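Local coordinates for putative iron-regulated protein A (Parabacteroides distasonis ATCC 8503, PDB 4ECG) that is of unknown function but binds calcium ions and, as an imelysin-like protein, may act as a metalloendopeptidase, at residues 39-44 / 211-216; 49-54 / 189-194; 94-99 / 232-237; 193-198 / 206-211; 202-207 / 218-223. All coordinates share one frame; numbering follows the deposited sequence.

In this mainly helical chain, contacts 1, 4 and 5 involve the short helix 208-214 or its flanking loops, contact 2 pairs two long helices, and contact 3 lies beside them, bringing loop 94-99 against the end of helix 225-233. Contacts 1 and 2 both use helix 29-68, with centres about 16 Å apart. Helix 171-196 enters contact 2 and ends in contact 4, whose second half starts helix 208-214; contacts 4 and 5 share Ser206 and Ser207, with centres about 8 Å apart. Contact 3 touches all four others. Along the chain, contacts 2 and 4 are nested within contact 1. Contact 5 adds the turn that binds a calcium ion.

Contact 1. Residues 39-44 / 211-216; sequences FVDEVA and AMKKHD
The long helix 29-68 of the imelysin fold meets the short helix 208-214 where Val40 and Asp41 face Met212 and Lys213. The closest backbones are those of Val40 and Lys213, whose CA atoms are 7.4 Å apart. Between them lies the aliphatic part of the lysine, with Lys213 CG 4.1 Å from Val40 CB. A bend at chi3 of -70° turns CE aside, and a further bend at chi4 sets NZ beside the carboxylate of Asp41, a side chain that crosses the lysine at about a right angle. NZ makes a salt bridge with OD1; the modelled NZ to OD1 separation of 2.5 Å is too short to be trusted as a precise value, and OD2 lies farther off, 3.3 Å from NZ.

On the buried side, Val40 CG2 lies 4.0 Å from Met212 CB. Beyond it the selenomethionine makes a Met-aromatic contact: Met212 SE is 4.2 Å from Phe39 CE2 and stands 74° off the ring normal, an oblique approach. Helix 225-233 adds Ala228 and Met232 to the surroundings of Met212, while Phe94 meets Phe39 edge-to-face. An alanine in place of Lys213 would probably leave Asp41 without its charged mate here and open a gap beside Val40. Within helix 29-68, Phe39 O accepts from both Val43 N and Ala44 N, at the wider pi-type turn of residues 40-44.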
# COMPACT_ATOMS: atom_id res chain seq x y z
N PHE A 39 -9.98 1.75 15.17
CA PHE A 39 -9.01 1.57 14.10
C PHE A 39 -8.83 0.07 13.78
O PHE A 39 -8.95 -0.33 12.62
CB PHE A 39 -7.64 2.22 14.41
CG PHE A 39 -6.57 1.75 13.48
CD1 PHE A 39 -6.50 2.22 12.19
CD2 PHE A 39 -5.69 0.76 13.88
CE1 PHE A 39 -5.55 1.74 11.30
CE2 PHE A 39 -4.74 0.27 13.01
CZ PHE A 39 -4.69 0.76 11.71
N VAL A 40 -8.55 -0.74 14.81
CA VAL A 40 -8.28 -2.17 14.65
C VAL A 40 -9.51 -2.90 14.10
O VAL A 40 -9.35 -3.74 13.22
CB VAL A 40 -7.82 -2.86 15.95
CG1 VAL A 40 -7.73 -4.38 15.78
CG2 VAL A 40 -6.48 -2.28 16.42
N ASP A 41 -10.71 -2.58 14.58
CA ASP A 41 -11.93 -3.36 14.24
C ASP A 41 -12.65 -2.85 12.98
O ASP A 41 -13.30 -3.62 12.29
CB ASP A 41 -12.92 -3.39 15.42
CG ASP A 41 -12.39 -4.20 16.65
OD1 ASP A 41 -11.58 -5.15 16.48
OD2 ASP A 41 -12.81 -3.89 17.79
N GLU A 42 -12.52 -1.57 12.68
CA GLU A 42 -13.22 -0.97 11.55
C GLU A 42 -12.30 -0.53 10.38
O GLU A 42 -12.83 -0.23 9.29
CB GLU A 42 -14.06 0.22 12.05
CG GLU A 42 -15.07 -0.13 13.17
CD GLU A 42 -16.11 -1.18 12.76
OE1 GLU A 42 -16.60 -1.18 11.59
OE2 GLU A 42 -16.49 -2.03 13.61
N VAL A 43 -10.97 -0.43 10.60
CA VAL A 43 -10.04 -0.10 9.50
C VAL A 43 -9.09 -1.29 9.16
O VAL A 43 -9.24 -1.88 8.10
CB VAL A 43 -9.27 1.22 9.70
CG1 VAL A 43 -8.43 1.49 8.46
CG2 VAL A 43 -10.24 2.38 9.87
N ALA A 44 -8.22 -1.70 10.07
CA ALA A 44 -7.23 -2.78 9.83
C ALA A 44 -7.88 -4.12 9.48
O ALA A 44 -7.78 -4.57 8.34
CB ALA A 44 -6.28 -2.95 11.04
N ALA A 211 -2.93 -7.23 20.86
CA ALA A 211 -1.84 -6.48 21.48
C ALA A 211 -2.07 -5.00 21.26
O ALA A 211 -1.87 -4.19 22.20
CB ALA A 211 -0.51 -6.89 20.91
N MSE A 212 -2.52 -4.61 20.06
CA MSE A 212 -2.86 -3.19 19.88
C MSE A 212 -4.05 -2.73 20.75
O MSE A 212 -3.97 -1.64 21.34
CB MSE A 212 -3.03 -2.76 18.43
CG MSE A 212 -1.90 -1.81 17.94
SE MSE A 212 -2.45 -1.07 16.33
CE MSE A 212 -2.22 0.74 16.84
N LYS A 213 -5.12 -3.52 20.84
CA LYS A 213 -6.27 -3.10 21.67
C LYS A 213 -5.89 -3.02 23.15
O LYS A 213 -6.25 -2.08 23.82
CB LYS A 213 -7.54 -3.93 21.38
CG LYS A 213 -8.15 -3.59 20.00
CD LYS A 213 -9.53 -4.15 19.69
CE LYS A 213 -9.51 -5.66 19.51
NZ LYS A 213 -10.44 -6.08 18.44
N LYS A 214 -5.08 -3.96 23.65
CA LYS A 214 -4.70 -3.96 25.07
C LYS A 214 -3.65 -2.89 25.43
O LYS A 214 -3.65 -2.37 26.53
CB LYS A 214 -4.19 -5.36 25.49
CG LYS A 214 -5.32 -6.36 25.78
CD LYS A 214 -4.94 -7.80 25.45
CE LYS A 214 -3.77 -8.29 26.28
NZ LYS A 214 -3.71 -9.78 26.24
N HIS A 215 -2.75 -2.60 24.49
CA HIS A 215 -1.64 -1.64 24.64
C HIS A 215 -1.05 -1.58 26.03
O HIS A 215 -0.92 -0.52 26.64
CB HIS A 215 -2.06 -0.26 24.15
CG HIS A 215 -3.35 0.26 24.74
ND1 HIS A 215 -3.47 0.57 26.05
CD2 HIS A 215 -4.59 0.52 24.14
CE1 HIS A 215 -4.72 1.01 26.28
NE2 HIS A 215 -5.41 0.97 25.11
N ASP A 216 -0.74 -2.74 26.58
CA ASP A 216 -0.29 -2.81 27.96
C ASP A 216 1.17 -3.33 28.06
O ASP A 216 1.62 -3.62 29.15
CB ASP A 216 -1.27 -3.66 28.77
CG ASP A 216 -1.29 -5.14 28.34
OD1 ASP A 216 -0.44 -5.53 27.52
OD2 ASP A 216 -2.13 -5.93 28.84

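Contact 2. Residues 49-54 / 189-194; sequences KDMLTK and QDLYNG
With CG anti to the backbone N in both Leu52 (chi1 178°) and Tyr192 (chi1 169°), the two side chains enter the interface between helices 29-68 and 171-196. This is an antiparallel helix pair of the imelysin fold: the segment axes approach to 9.2 Å at a signed crossing angle of -150°. Leu52 divides its branches between two partners. Its CD1 lies 3.4 Å from Gln189 CG, a tight carbon contact, while CD2 is 3.9 Å from Tyr192 CD2, the leucine lying about perpendicular to the tyrosine.

One turn earlier, Lys49 runs side by side with Tyr192 and points the same way. Lys49 CB is 3.7 Å from Tyr192 CE1, and farther out Lys49 CD comes within 3.9 Å of Tyr192 OH, so the aliphatic chain follows the tyrosine as far as its hydroxyl. On the inner side the selenomethionine Met51 carries the packing, its SE 4.1 Å from Leu191 CD2 and the two side chains about perpendicular. Trp88 of helix 71-89 touches both of these residues, and Tyr48 lies against Leu191 and Tyr192. The contacts described are packing of carbon and selenium, with the tyrosine hydroxyl at the margin; within helix 29-68, Lys49 O accepts from Thr53 N and also from Thr53 OG1 at 3.2 Å, the two donors arriving from opposite faces of the carbonyl plane.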
# COMPACT_ATOMS: atom_id res chain seq x y z
N LYS A 49 -9.29 -8.47 5.77
CA LYS A 49 -10.28 -9.50 5.47
C LYS A 49 -10.76 -9.38 4.02
O LYS A 49 -10.97 -10.37 3.35
CB LYS A 49 -11.46 -9.40 6.47
CG LYS A 49 -12.77 -10.13 6.15
CD LYS A 49 -12.72 -11.63 6.45
CE LYS A 49 -14.13 -12.29 6.42
NZ LYS A 49 -15.06 -11.82 7.50
N ASP A 50 -10.95 -8.16 3.56
CA ASP A 50 -11.41 -7.90 2.20
C ASP A 50 -10.28 -8.33 1.29
O ASP A 50 -10.51 -8.93 0.24
CB ASP A 50 -11.73 -6.41 2.02
CG ASP A 50 -12.18 -6.00 0.59
OD1 ASP A 50 -13.00 -6.72 -0.05
OD2 ASP A 50 -11.74 -4.90 0.12
N MSE A 51 -9.04 -8.01 1.67
CA MSE A 51 -7.88 -8.50 0.92
C MSE A 51 -7.87 -10.06 0.82
O MSE A 51 -7.66 -10.60 -0.26
CB MSE A 51 -6.58 -7.99 1.53
CG MSE A 51 -5.38 -8.09 0.54
SE MSE A 51 -3.77 -7.52 1.40
CE MSE A 51 -2.60 -8.24 -0.02
N LEU A 52 -8.10 -10.78 1.92
CA LEU A 52 -8.02 -12.24 1.86
C LEU A 52 -9.10 -12.74 0.91
O LEU A 52 -8.82 -13.59 0.05
CB LEU A 52 -8.10 -12.93 3.23
CG LEU A 52 -8.06 -14.47 3.27
CD1 LEU A 52 -6.82 -15.04 2.58
CD2 LEU A 52 -8.19 -15.01 4.69
N THR A 53 -10.31 -12.19 1.01
CA THR A 53 -11.43 -12.62 0.17
C THR A 53 -11.03 -12.37 -1.28
O THR A 53 -11.14 -13.26 -2.11
CB THR A 53 -12.77 -11.93 0.54
OG1 THR A 53 -13.15 -12.25 1.90
CG2 THR A 53 -13.89 -12.34 -0.41
N LYS A 54 -10.52 -11.17 -1.59
CA LYS A 54 -10.22 -10.82 -2.97
C LYS A 54 -9.00 -11.60 -3.49
O LYS A 54 -8.92 -11.90 -4.69
CB LYS A 54 -9.99 -9.31 -3.16
CG LYS A 54 -11.06 -8.35 -2.64
CD LYS A 54 -12.10 -8.01 -3.66
CE LYS A 54 -13.24 -7.14 -3.11
NZ LYS A 54 -12.78 -5.74 -2.97
N GLN A 189 -3.01 -14.64 3.68
CA GLN A 189 -3.47 -15.42 4.82
C GLN A 189 -2.63 -15.09 6.04
O GLN A 189 -3.19 -14.89 7.10
CB GLN A 189 -3.43 -16.94 4.55
CG GLN A 189 -4.55 -17.38 3.61
CD GLN A 189 -4.32 -18.73 2.95
OE1 GLN A 189 -3.23 -19.31 3.07
NE2 GLN A 189 -5.35 -19.24 2.23
N ASP A 190 -1.30 -15.05 5.90
CA ASP A 190 -0.46 -14.82 7.07
C ASP A 190 -0.73 -13.42 7.65
O ASP A 190 -0.82 -13.26 8.85
CB ASP A 190 1.03 -15.09 6.79
CG ASP A 190 1.34 -16.60 6.62
OD1 ASP A 190 0.52 -17.41 7.03
OD2 ASP A 190 2.39 -16.98 6.04
N LEU A 191 -0.97 -12.45 6.79
CA LEU A 191 -1.21 -11.07 7.19
C LEU A 191 -2.48 -10.96 8.02
O LEU A 191 -2.49 -10.34 9.08
CB LEU A 191 -1.33 -10.19 5.92
CG LEU A 191 -1.38 -8.68 6.03
CD1 LEU A 191 -0.32 -8.16 7.01
CD2 LEU A 191 -1.23 -8.05 4.63
N TYR A 192 -3.57 -11.53 7.50
CA TYR A 192 -4.87 -11.40 8.15
C TYR A 192 -4.84 -12.24 9.43
O TYR A 192 -5.18 -11.70 10.49
CB TYR A 192 -6.04 -11.79 7.24
CG TYR A 192 -7.36 -11.92 7.93
CD1 TYR A 192 -8.04 -10.80 8.40
CD2 TYR A 192 -7.94 -13.17 8.13
CE1 TYR A 192 -9.26 -10.91 9.05
CE2 TYR A 192 -9.19 -13.28 8.77
CZ TYR A 192 -9.84 -12.15 9.23
OH TYR A 192 -11.06 -12.25 9.87
N ASN A 193 -4.40 -13.50 9.33
CA ASN A 193 -4.24 -14.34 10.53
C ASN A 193 -3.30 -13.77 11.55
O ASN A 193 -3.55 -13.87 12.71
CB ASN A 193 -3.82 -15.77 10.22
CG ASN A 193 -4.87 -16.53 9.43
OD1 ASN A 193 -6.04 -16.30 9.57
ND2 ASN A 193 -4.42 -17.39 8.54
N GLY A 194 -2.22 -13.16 11.12
CA GLY A 194 -1.28 -12.57 12.07
C GLY A 194 -1.95 -11.51 12.94
O GLY A 194 -1.70 -11.44 14.12

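Contact 3. Residues 94-99 / 232-237; sequences FLFGVA and MLNGNN
Phe96 lays its side chain across Asn237, and the atoms along one side of it, from CB through CD2 and CE2 to CZ, meet successive parts of 232-237. CB itself is 3.2 Å from Asn237 OD1. CG stands between the backbone N and the carbonyl carbon (chi1 50°), which carries the start of the ring past the same amide, ring and amide planes being 53° apart. Next along, Phe96 CD2 is 3.6 Å from Asn237 O and 3.8 Å from Asn234 ND2. CE2 reaches the end of helix 225-233, where it lies 3.7 Å from Met232 CA. At the tip, CZ is 4.5 Å from CG of the selenomethionine Met232. Over one face of the ring, offset toward the rim, sits the carbonyl carbon of Phe94.

The backbone joins the two loops as well. Leu95 N donates to Asn237 O at 3.0 Å, nearly in line with that carbonyl, and Phe96 N adds a weak bond to the same oxygen. Asn237 is held in turn by Asn234: Asn237 N donates to Asn234 OD1 with a nearly straight angle of 171°, Asn236 N reaches the same oxygen from the same face, and Asn234 ND2 returns a bond to Asn237 OD1 at 2.8 Å within its own amide plane. Asn234 ND2 also donates to Leu231 O.

Trp195, Tyr208 and Phe39 surround Phe96 beyond the loop, and a bound calcium ion lies about 6 Å from the Leu95 side chain. Immediately after helix 225-233, the bonds to Asn234 OD1 define an Asx turn and Asx motif.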
# COMPACT_ATOMS: atom_id res chain seq x y z
N PHE A 94 -0.90 1.50 7.40
CA PHE A 94 -0.62 0.66 8.53
C PHE A 94 0.20 -0.61 8.19
O PHE A 94 -0.24 -1.76 8.35
CB PHE A 94 -1.91 0.32 9.28
CG PHE A 94 -3.07 -0.06 8.41
CD1 PHE A 94 -3.89 0.90 7.89
CD2 PHE A 94 -3.37 -1.38 8.18
CE1 PHE A 94 -5.02 0.55 7.13
CE2 PHE A 94 -4.46 -1.73 7.43
CZ PHE A 94 -5.30 -0.77 6.91
N LEU A 95 1.43 -0.38 7.75
CA LEU A 95 2.37 -1.45 7.44
C LEU A 95 3.07 -1.90 8.71
O LEU A 95 3.82 -2.89 8.69
CB LEU A 95 3.41 -0.98 6.43
CG LEU A 95 2.91 -0.92 5.00
CD1 LEU A 95 3.91 -0.08 4.22
CD2 LEU A 95 2.74 -2.35 4.46
N PHE A 96 2.85 -1.19 9.81
CA PHE A 96 3.35 -1.67 11.10
C PHE A 96 2.69 -2.97 11.47
O PHE A 96 1.66 -3.30 10.92
CB PHE A 96 3.19 -0.66 12.23
CG PHE A 96 1.84 -0.08 12.35
CD1 PHE A 96 0.87 -0.72 13.07
CD2 PHE A 96 1.53 1.15 11.77
CE1 PHE A 96 -0.39 -0.14 13.25
CE2 PHE A 96 0.27 1.72 11.90
CZ PHE A 96 -0.69 1.08 12.66
N GLY A 97 3.28 -3.70 12.41
CA GLY A 97 2.68 -4.95 12.83
C GLY A 97 3.06 -6.06 11.89
O GLY A 97 4.21 -6.20 11.54
N VAL A 98 2.11 -6.88 11.47
CA VAL A 98 2.48 -8.13 10.84
C VAL A 98 3.18 -7.88 9.48
O VAL A 98 4.16 -8.54 9.16
CB VAL A 98 1.26 -9.08 10.73
CG1 VAL A 98 1.64 -10.44 10.13
CG2 VAL A 98 0.61 -9.32 12.07
N ALA A 99 2.68 -6.93 8.71
CA ALA A 99 3.27 -6.63 7.40
C ALA A 99 4.80 -6.37 7.52
O ALA A 99 5.61 -6.91 6.77
CB ALA A 99 2.54 -5.47 6.72
N MSE A 232 0.00 4.57 14.84
CA MSE A 232 -0.92 4.78 13.71
C MSE A 232 -0.38 5.90 12.85
O MSE A 232 -0.48 5.83 11.64
CB MSE A 232 -2.34 5.16 14.16
CG MSE A 232 -3.17 4.06 14.89
SE MSE A 232 -4.79 4.73 15.70
CE MSE A 232 -5.72 5.26 14.10
N LEU A 233 0.17 6.95 13.49
CA LEU A 233 0.55 8.20 12.80
C LEU A 233 1.97 8.18 12.26
O LEU A 233 2.35 9.06 11.50
CB LEU A 233 0.39 9.40 13.73
CG LEU A 233 -1.07 9.84 13.92
CD1 LEU A 233 -1.26 10.50 15.28
CD2 LEU A 233 -1.49 10.77 12.80
N ASN A 234 2.74 7.16 12.61
CA ASN A 234 4.20 7.20 12.49
C ASN A 234 4.73 7.26 11.07
O ASN A 234 4.08 6.79 10.14
CB ASN A 234 4.88 6.03 13.27
CG ASN A 234 5.09 4.78 12.43
OD1 ASN A 234 6.11 4.63 11.73
ND2 ASN A 234 4.13 3.86 12.53
N GLY A 235 5.98 7.74 10.98
CA GLY A 235 6.65 8.07 9.73
C GLY A 235 7.48 6.98 9.10
O GLY A 235 7.99 7.16 7.97
N ASN A 236 7.70 5.88 9.84
CA ASN A 236 8.41 4.71 9.26
C ASN A 236 7.45 3.86 8.44
O ASN A 236 7.70 3.59 7.25
CB ASN A 236 9.00 3.82 10.36
CG ASN A 236 10.16 4.47 11.08
OD1 ASN A 236 10.40 5.67 10.89
ND2 ASN A 236 10.89 3.67 11.91
N ASN A 237 6.33 3.49 9.08
CA ASN A 237 5.37 2.57 8.48
C ASN A 237 3.88 2.84 8.83
O ASN A 237 2.99 1.99 8.61
CB ASN A 237 5.78 1.17 8.90
CG ASN A 237 5.82 1.01 10.40
OD1 ASN A 237 5.10 1.69 11.14
ND2 ASN A 237 6.68 0.13 10.87

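Contact 4. Residues 193-198 / 206-211; sequences NGWLKG and SSYAEA
Trp195 O receives two donors from residues at the start of helix 208-214. Ser207 OG gives one bond at 2.7 Å, tilted 23° from the carbonyl plane, and Ala209 N gives the other at 3.0 Å, in that plane and on a lone pair. Beside them Tyr208 N donates to Gly194 O at 3.3 Å, again on a lone pair.

The side chains meet above this backbone junction. Trp195 and Tyr208 run side by side in the same direction and form an edge-to-face pair: the edge of the tyrosine approaches the face of the indole, with planes at 62° and Tyr208 CD2 3.6 Å from Trp195 CH2. Ala209 CB packs nearby, 4.2 Å from Trp195 CE3.

What positions these groups lies one shell out. Ser207 is the N-cap of helix 208-214; its OG, anti to the backbone N (chi1 170°), also accepts from Glu210 N at 3.2 Å. Gly198 passes so close to Ser206 that a CB there would clash with the Ser206 carbonyl carbon. Tyr48 and Ala44 of helix 29-68 meet the indole, and Tyr220 meets the ring of Tyr208.

This is a helix-loop-helix junction in which carbonyls at the C-terminal end of helix 171-196 accept N-H groups from the first turn of helix 208-214, so the opposed helix ends would probably polarise these bonds in a mutually attractive sense.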
# COMPACT_ATOMS: atom_id res chain seq x y z
N ASN A 193 -4.40 -13.50 9.33
CA ASN A 193 -4.24 -14.34 10.53
C ASN A 193 -3.30 -13.77 11.55
O ASN A 193 -3.55 -13.87 12.71
CB ASN A 193 -3.82 -15.77 10.22
CG ASN A 193 -4.87 -16.53 9.43
OD1 ASN A 193 -6.04 -16.30 9.57
ND2 ASN A 193 -4.42 -17.39 8.54
N GLY A 194 -2.22 -13.16 11.12
CA GLY A 194 -1.28 -12.57 12.07
C GLY A 194 -1.95 -11.51 12.94
O GLY A 194 -1.70 -11.44 14.12
N TRP A 195 -2.79 -10.67 12.35
CA TRP A 195 -3.55 -9.69 13.10
C TRP A 195 -4.64 -10.36 13.91
O TRP A 195 -4.80 -10.02 15.09
CB TRP A 195 -4.17 -8.65 12.16
CG TRP A 195 -3.23 -7.55 11.81
CD1 TRP A 195 -2.16 -7.59 10.92
CD2 TRP A 195 -3.21 -6.22 12.36
NE1 TRP A 195 -1.49 -6.40 10.91
CE2 TRP A 195 -2.08 -5.53 11.73
CE3 TRP A 195 -3.96 -5.55 13.25
CZ2 TRP A 195 -1.79 -4.23 11.99
CZ3 TRP A 195 -3.66 -4.24 13.51
CH2 TRP A 195 -2.63 -3.58 12.87
N LEU A 196 -5.39 -11.29 13.30
CA LEU A 196 -6.60 -11.82 13.90
C LEU A 196 -6.31 -12.73 15.07
O LEU A 196 -7.00 -12.62 16.10
CB LEU A 196 -7.48 -12.55 12.90
CG LEU A 196 -8.83 -13.03 13.49
CD1 LEU A 196 -9.62 -11.85 14.08
CD2 LEU A 196 -9.69 -13.81 12.47
N LYS A 197 -5.34 -13.63 14.91
CA LYS A 197 -5.04 -14.64 15.93
C LYS A 197 -3.56 -14.94 16.17
O LYS A 197 -3.23 -15.74 17.05
CB LYS A 197 -5.83 -15.93 15.65
CG LYS A 197 -5.46 -16.71 14.40
CD LYS A 197 -6.37 -17.97 14.27
CE LYS A 197 -5.72 -19.17 13.55
NZ LYS A 197 -5.96 -19.12 12.08
N GLY A 198 -2.67 -14.28 15.44
CA GLY A 198 -1.25 -14.65 15.46
C GLY A 198 -0.90 -15.87 14.59
O GLY A 198 -1.79 -16.62 14.15
N SER A 206 1.43 -13.93 18.77
CA SER A 206 0.04 -13.76 19.22
C SER A 206 -0.70 -12.70 18.37
O SER A 206 -0.13 -12.07 17.49
CB SER A 206 0.02 -13.41 20.71
OG SER A 206 0.68 -12.17 20.95
N SER A 207 -1.97 -12.51 18.62
CA SER A 207 -2.76 -11.59 17.82
C SER A 207 -2.24 -10.16 17.88
O SER A 207 -2.02 -9.63 18.95
CB SER A 207 -4.21 -11.64 18.29
OG SER A 207 -4.97 -10.61 17.69
N TYR A 208 -2.03 -9.53 16.73
CA TYR A 208 -1.52 -8.16 16.73
C TYR A 208 -2.64 -7.26 17.07
O TYR A 208 -2.41 -6.26 17.72
CB TYR A 208 -0.85 -7.75 15.40
CG TYR A 208 0.01 -6.50 15.53
CD1 TYR A 208 1.30 -6.58 16.00
CD2 TYR A 208 -0.52 -5.23 15.22
CE1 TYR A 208 2.06 -5.42 16.15
CE2 TYR A 208 0.24 -4.07 15.36
CZ TYR A 208 1.54 -4.16 15.83
OH TYR A 208 2.30 -2.99 16.00
N ALA A 209 -3.86 -7.61 16.62
CA ALA A 209 -5.03 -6.78 16.90
C ALA A 209 -5.23 -6.67 18.41
O ALA A 209 -5.55 -5.59 18.92
CB ALA A 209 -6.31 -7.34 16.24
N GLU A 210 -5.07 -7.79 19.10
CA GLU A 210 -5.28 -7.81 20.53
C GLU A 210 -4.18 -7.03 21.25
O GLU A 210 -4.47 -6.23 22.14
CB GLU A 210 -5.38 -9.25 21.05
CG GLU A 210 -6.68 -9.97 20.68
CD GLU A 210 -7.98 -9.26 21.14
OE1 GLU A 210 -8.06 -8.77 22.32
OE2 GLU A 210 -8.93 -9.20 20.30
N ALA A 211 -2.93 -7.23 20.86
CA ALA A 211 -1.84 -6.48 21.48
C ALA A 211 -2.07 -5.00 21.26
O ALA A 211 -1.87 -4.19 22.20
CB ALA A 211 -0.51 -6.89 20.91

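Contact 5. Residues 202-207 / 218-223; sequences SDVPSS and SAYSIG. With CA (calcium ion), chain C.
Tyr220 points its phenol into loop 202-207, reaching Pro205 tip to tip, with Tyr220 OH 3.3 Å from Pro205 CD. Val204 comes in at a slant, its CG1 3.4 Å from the same hydroxyl. The loop follows the rim of the ring: Asp203 O lies in the ring plane at the edge, 3.6 Å from Tyr220 CE1, while on the CE2 side Ser206 O lies near the plane at the edge, 3.6 Å from Tyr220 CE2. The hydroxyl donates to Ser206 O at 2.6 Å, tilted 23° from that carbonyl plane. Outside the loop, Ala211 packs against the ring.

A phenylalanine in place of Tyr220 would probably leave Ser206 O without this donor and the loop less firmly held.

Tyr220 and Ser221, both with positive phi, are the central residues of a type I' turn from Ala219 to Ile222. On the other side of the turn from the phenol, Ser221 O binds a calcium ion at 2.4 Å, with five waters and Gln227 OE1 as the other ligands. One turn therefore serves two purposes, a phenol bonded to loop 202-207 and a carbonyl bonded to the metal, and the calcium charge would probably polarise the Ser221 peptide.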
# COMPACT_ATOMS: atom_id res chain seq x y z
N SER A 202 8.13 -17.09 15.98
CA SER A 202 8.97 -16.23 16.78
C SER A 202 8.66 -14.73 16.57
O SER A 202 8.60 -13.99 17.54
CB SER A 202 10.41 -16.53 16.42
OG SER A 202 11.26 -15.94 17.37
N ASP A 203 8.49 -14.32 15.32
CA ASP A 203 8.21 -12.91 14.96
C ASP A 203 6.74 -12.42 15.23
O ASP A 203 6.48 -11.25 15.45
CB ASP A 203 8.45 -12.71 13.45
CG ASP A 203 9.87 -12.98 13.00
OD1 ASP A 203 10.84 -12.92 13.79
OD2 ASP A 203 9.99 -13.21 11.78
N VAL A 204 5.78 -13.33 15.11
CA VAL A 204 4.36 -13.01 15.28
C VAL A 204 3.70 -14.10 16.10
O VAL A 204 3.01 -14.97 15.56
CB VAL A 204 3.63 -12.89 13.93
CG1 VAL A 204 2.16 -12.58 14.17
CG2 VAL A 204 4.31 -11.87 13.03
N PRO A 205 3.95 -14.09 17.42
CA PRO A 205 3.43 -15.17 18.25
C PRO A 205 1.95 -15.11 18.49
O PRO A 205 1.31 -16.12 18.44
CB PRO A 205 4.20 -15.01 19.57
CG PRO A 205 4.70 -13.59 19.58
CD PRO A 205 4.91 -13.24 18.14
N SER A 206 1.43 -13.93 18.77
CA SER A 206 0.04 -13.76 19.22
C SER A 206 -0.70 -12.70 18.37
O SER A 206 -0.13 -12.07 17.49
CB SER A 206 0.02 -13.41 20.71
OG SER A 206 0.68 -12.17 20.95
N SER A 207 -1.97 -12.51 18.62
CA SER A 207 -2.76 -11.59 17.82
C SER A 207 -2.24 -10.16 17.88
O SER A 207 -2.02 -9.63 18.95
CB SER A 207 -4.21 -11.64 18.29
OG SER A 207 -4.97 -10.61 17.69
N SER A 218 2.31 -6.17 26.83
CA SER A 218 2.41 -7.63 26.91
C SER A 218 2.98 -8.23 25.63
O SER A 218 3.60 -9.30 25.69
CB SER A 218 1.04 -8.27 27.23
OG SER A 218 0.05 -7.94 26.25
N ALA A 219 2.77 -7.57 24.48
CA ALA A 219 3.32 -8.05 23.18
C ALA A 219 3.66 -6.90 22.21
O ALA A 219 2.98 -5.83 22.18
CB ALA A 219 2.37 -9.06 22.52
N TYR A 220 4.71 -7.13 21.42
CA TYR A 220 5.12 -6.23 20.34
C TYR A 220 5.53 -4.79 20.78
O TYR A 220 5.58 -3.87 19.96
CB TYR A 220 4.01 -6.18 19.27
CG TYR A 220 3.55 -7.56 18.76
CD1 TYR A 220 4.33 -8.28 17.87
CD2 TYR A 220 2.36 -8.11 19.17
CE1 TYR A 220 3.93 -9.54 17.41
CE2 TYR A 220 1.94 -9.35 18.70
CZ TYR A 220 2.75 -10.07 17.82
OH TYR A 220 2.35 -11.31 17.32
N SER A 221 5.83 -4.59 22.06
CA SER A 221 6.34 -3.29 22.53
C SER A 221 5.33 -2.15 22.35
O SER A 221 5.72 -1.00 22.17
CB SER A 221 7.68 -2.92 21.82
OG SER A 221 8.69 -3.84 22.15
N ILE A 222 4.04 -2.48 22.39
CA ILE A 222 3.02 -1.44 22.42
C ILE A 222 2.71 -1.27 23.89
O ILE A 222 1.99 -2.08 24.46
CB ILE A 222 1.75 -1.82 21.64
CG1 ILE A 222 2.15 -2.31 20.24
CG2 ILE A 222 0.81 -0.60 21.66
CD1 ILE A 222 1.00 -2.79 19.38
N GLY A 223 3.28 -0.22 24.50
CA GLY A 223 3.44 -0.16 25.97
C GLY A 223 2.34 0.58 26.69
O GLY A 223 2.12 0.40 27.89
CA CA C . 6.83 1.06 22.05
O HOH W 1 7.83 -0.37 23.99
O HOH W 2 8.59 2.30 22.95
O HOH W 3 8.56 0.26 20.53
O HOH W 4 6.72 3.23 21.15
O HOH W 5 5.19 0.96 19.97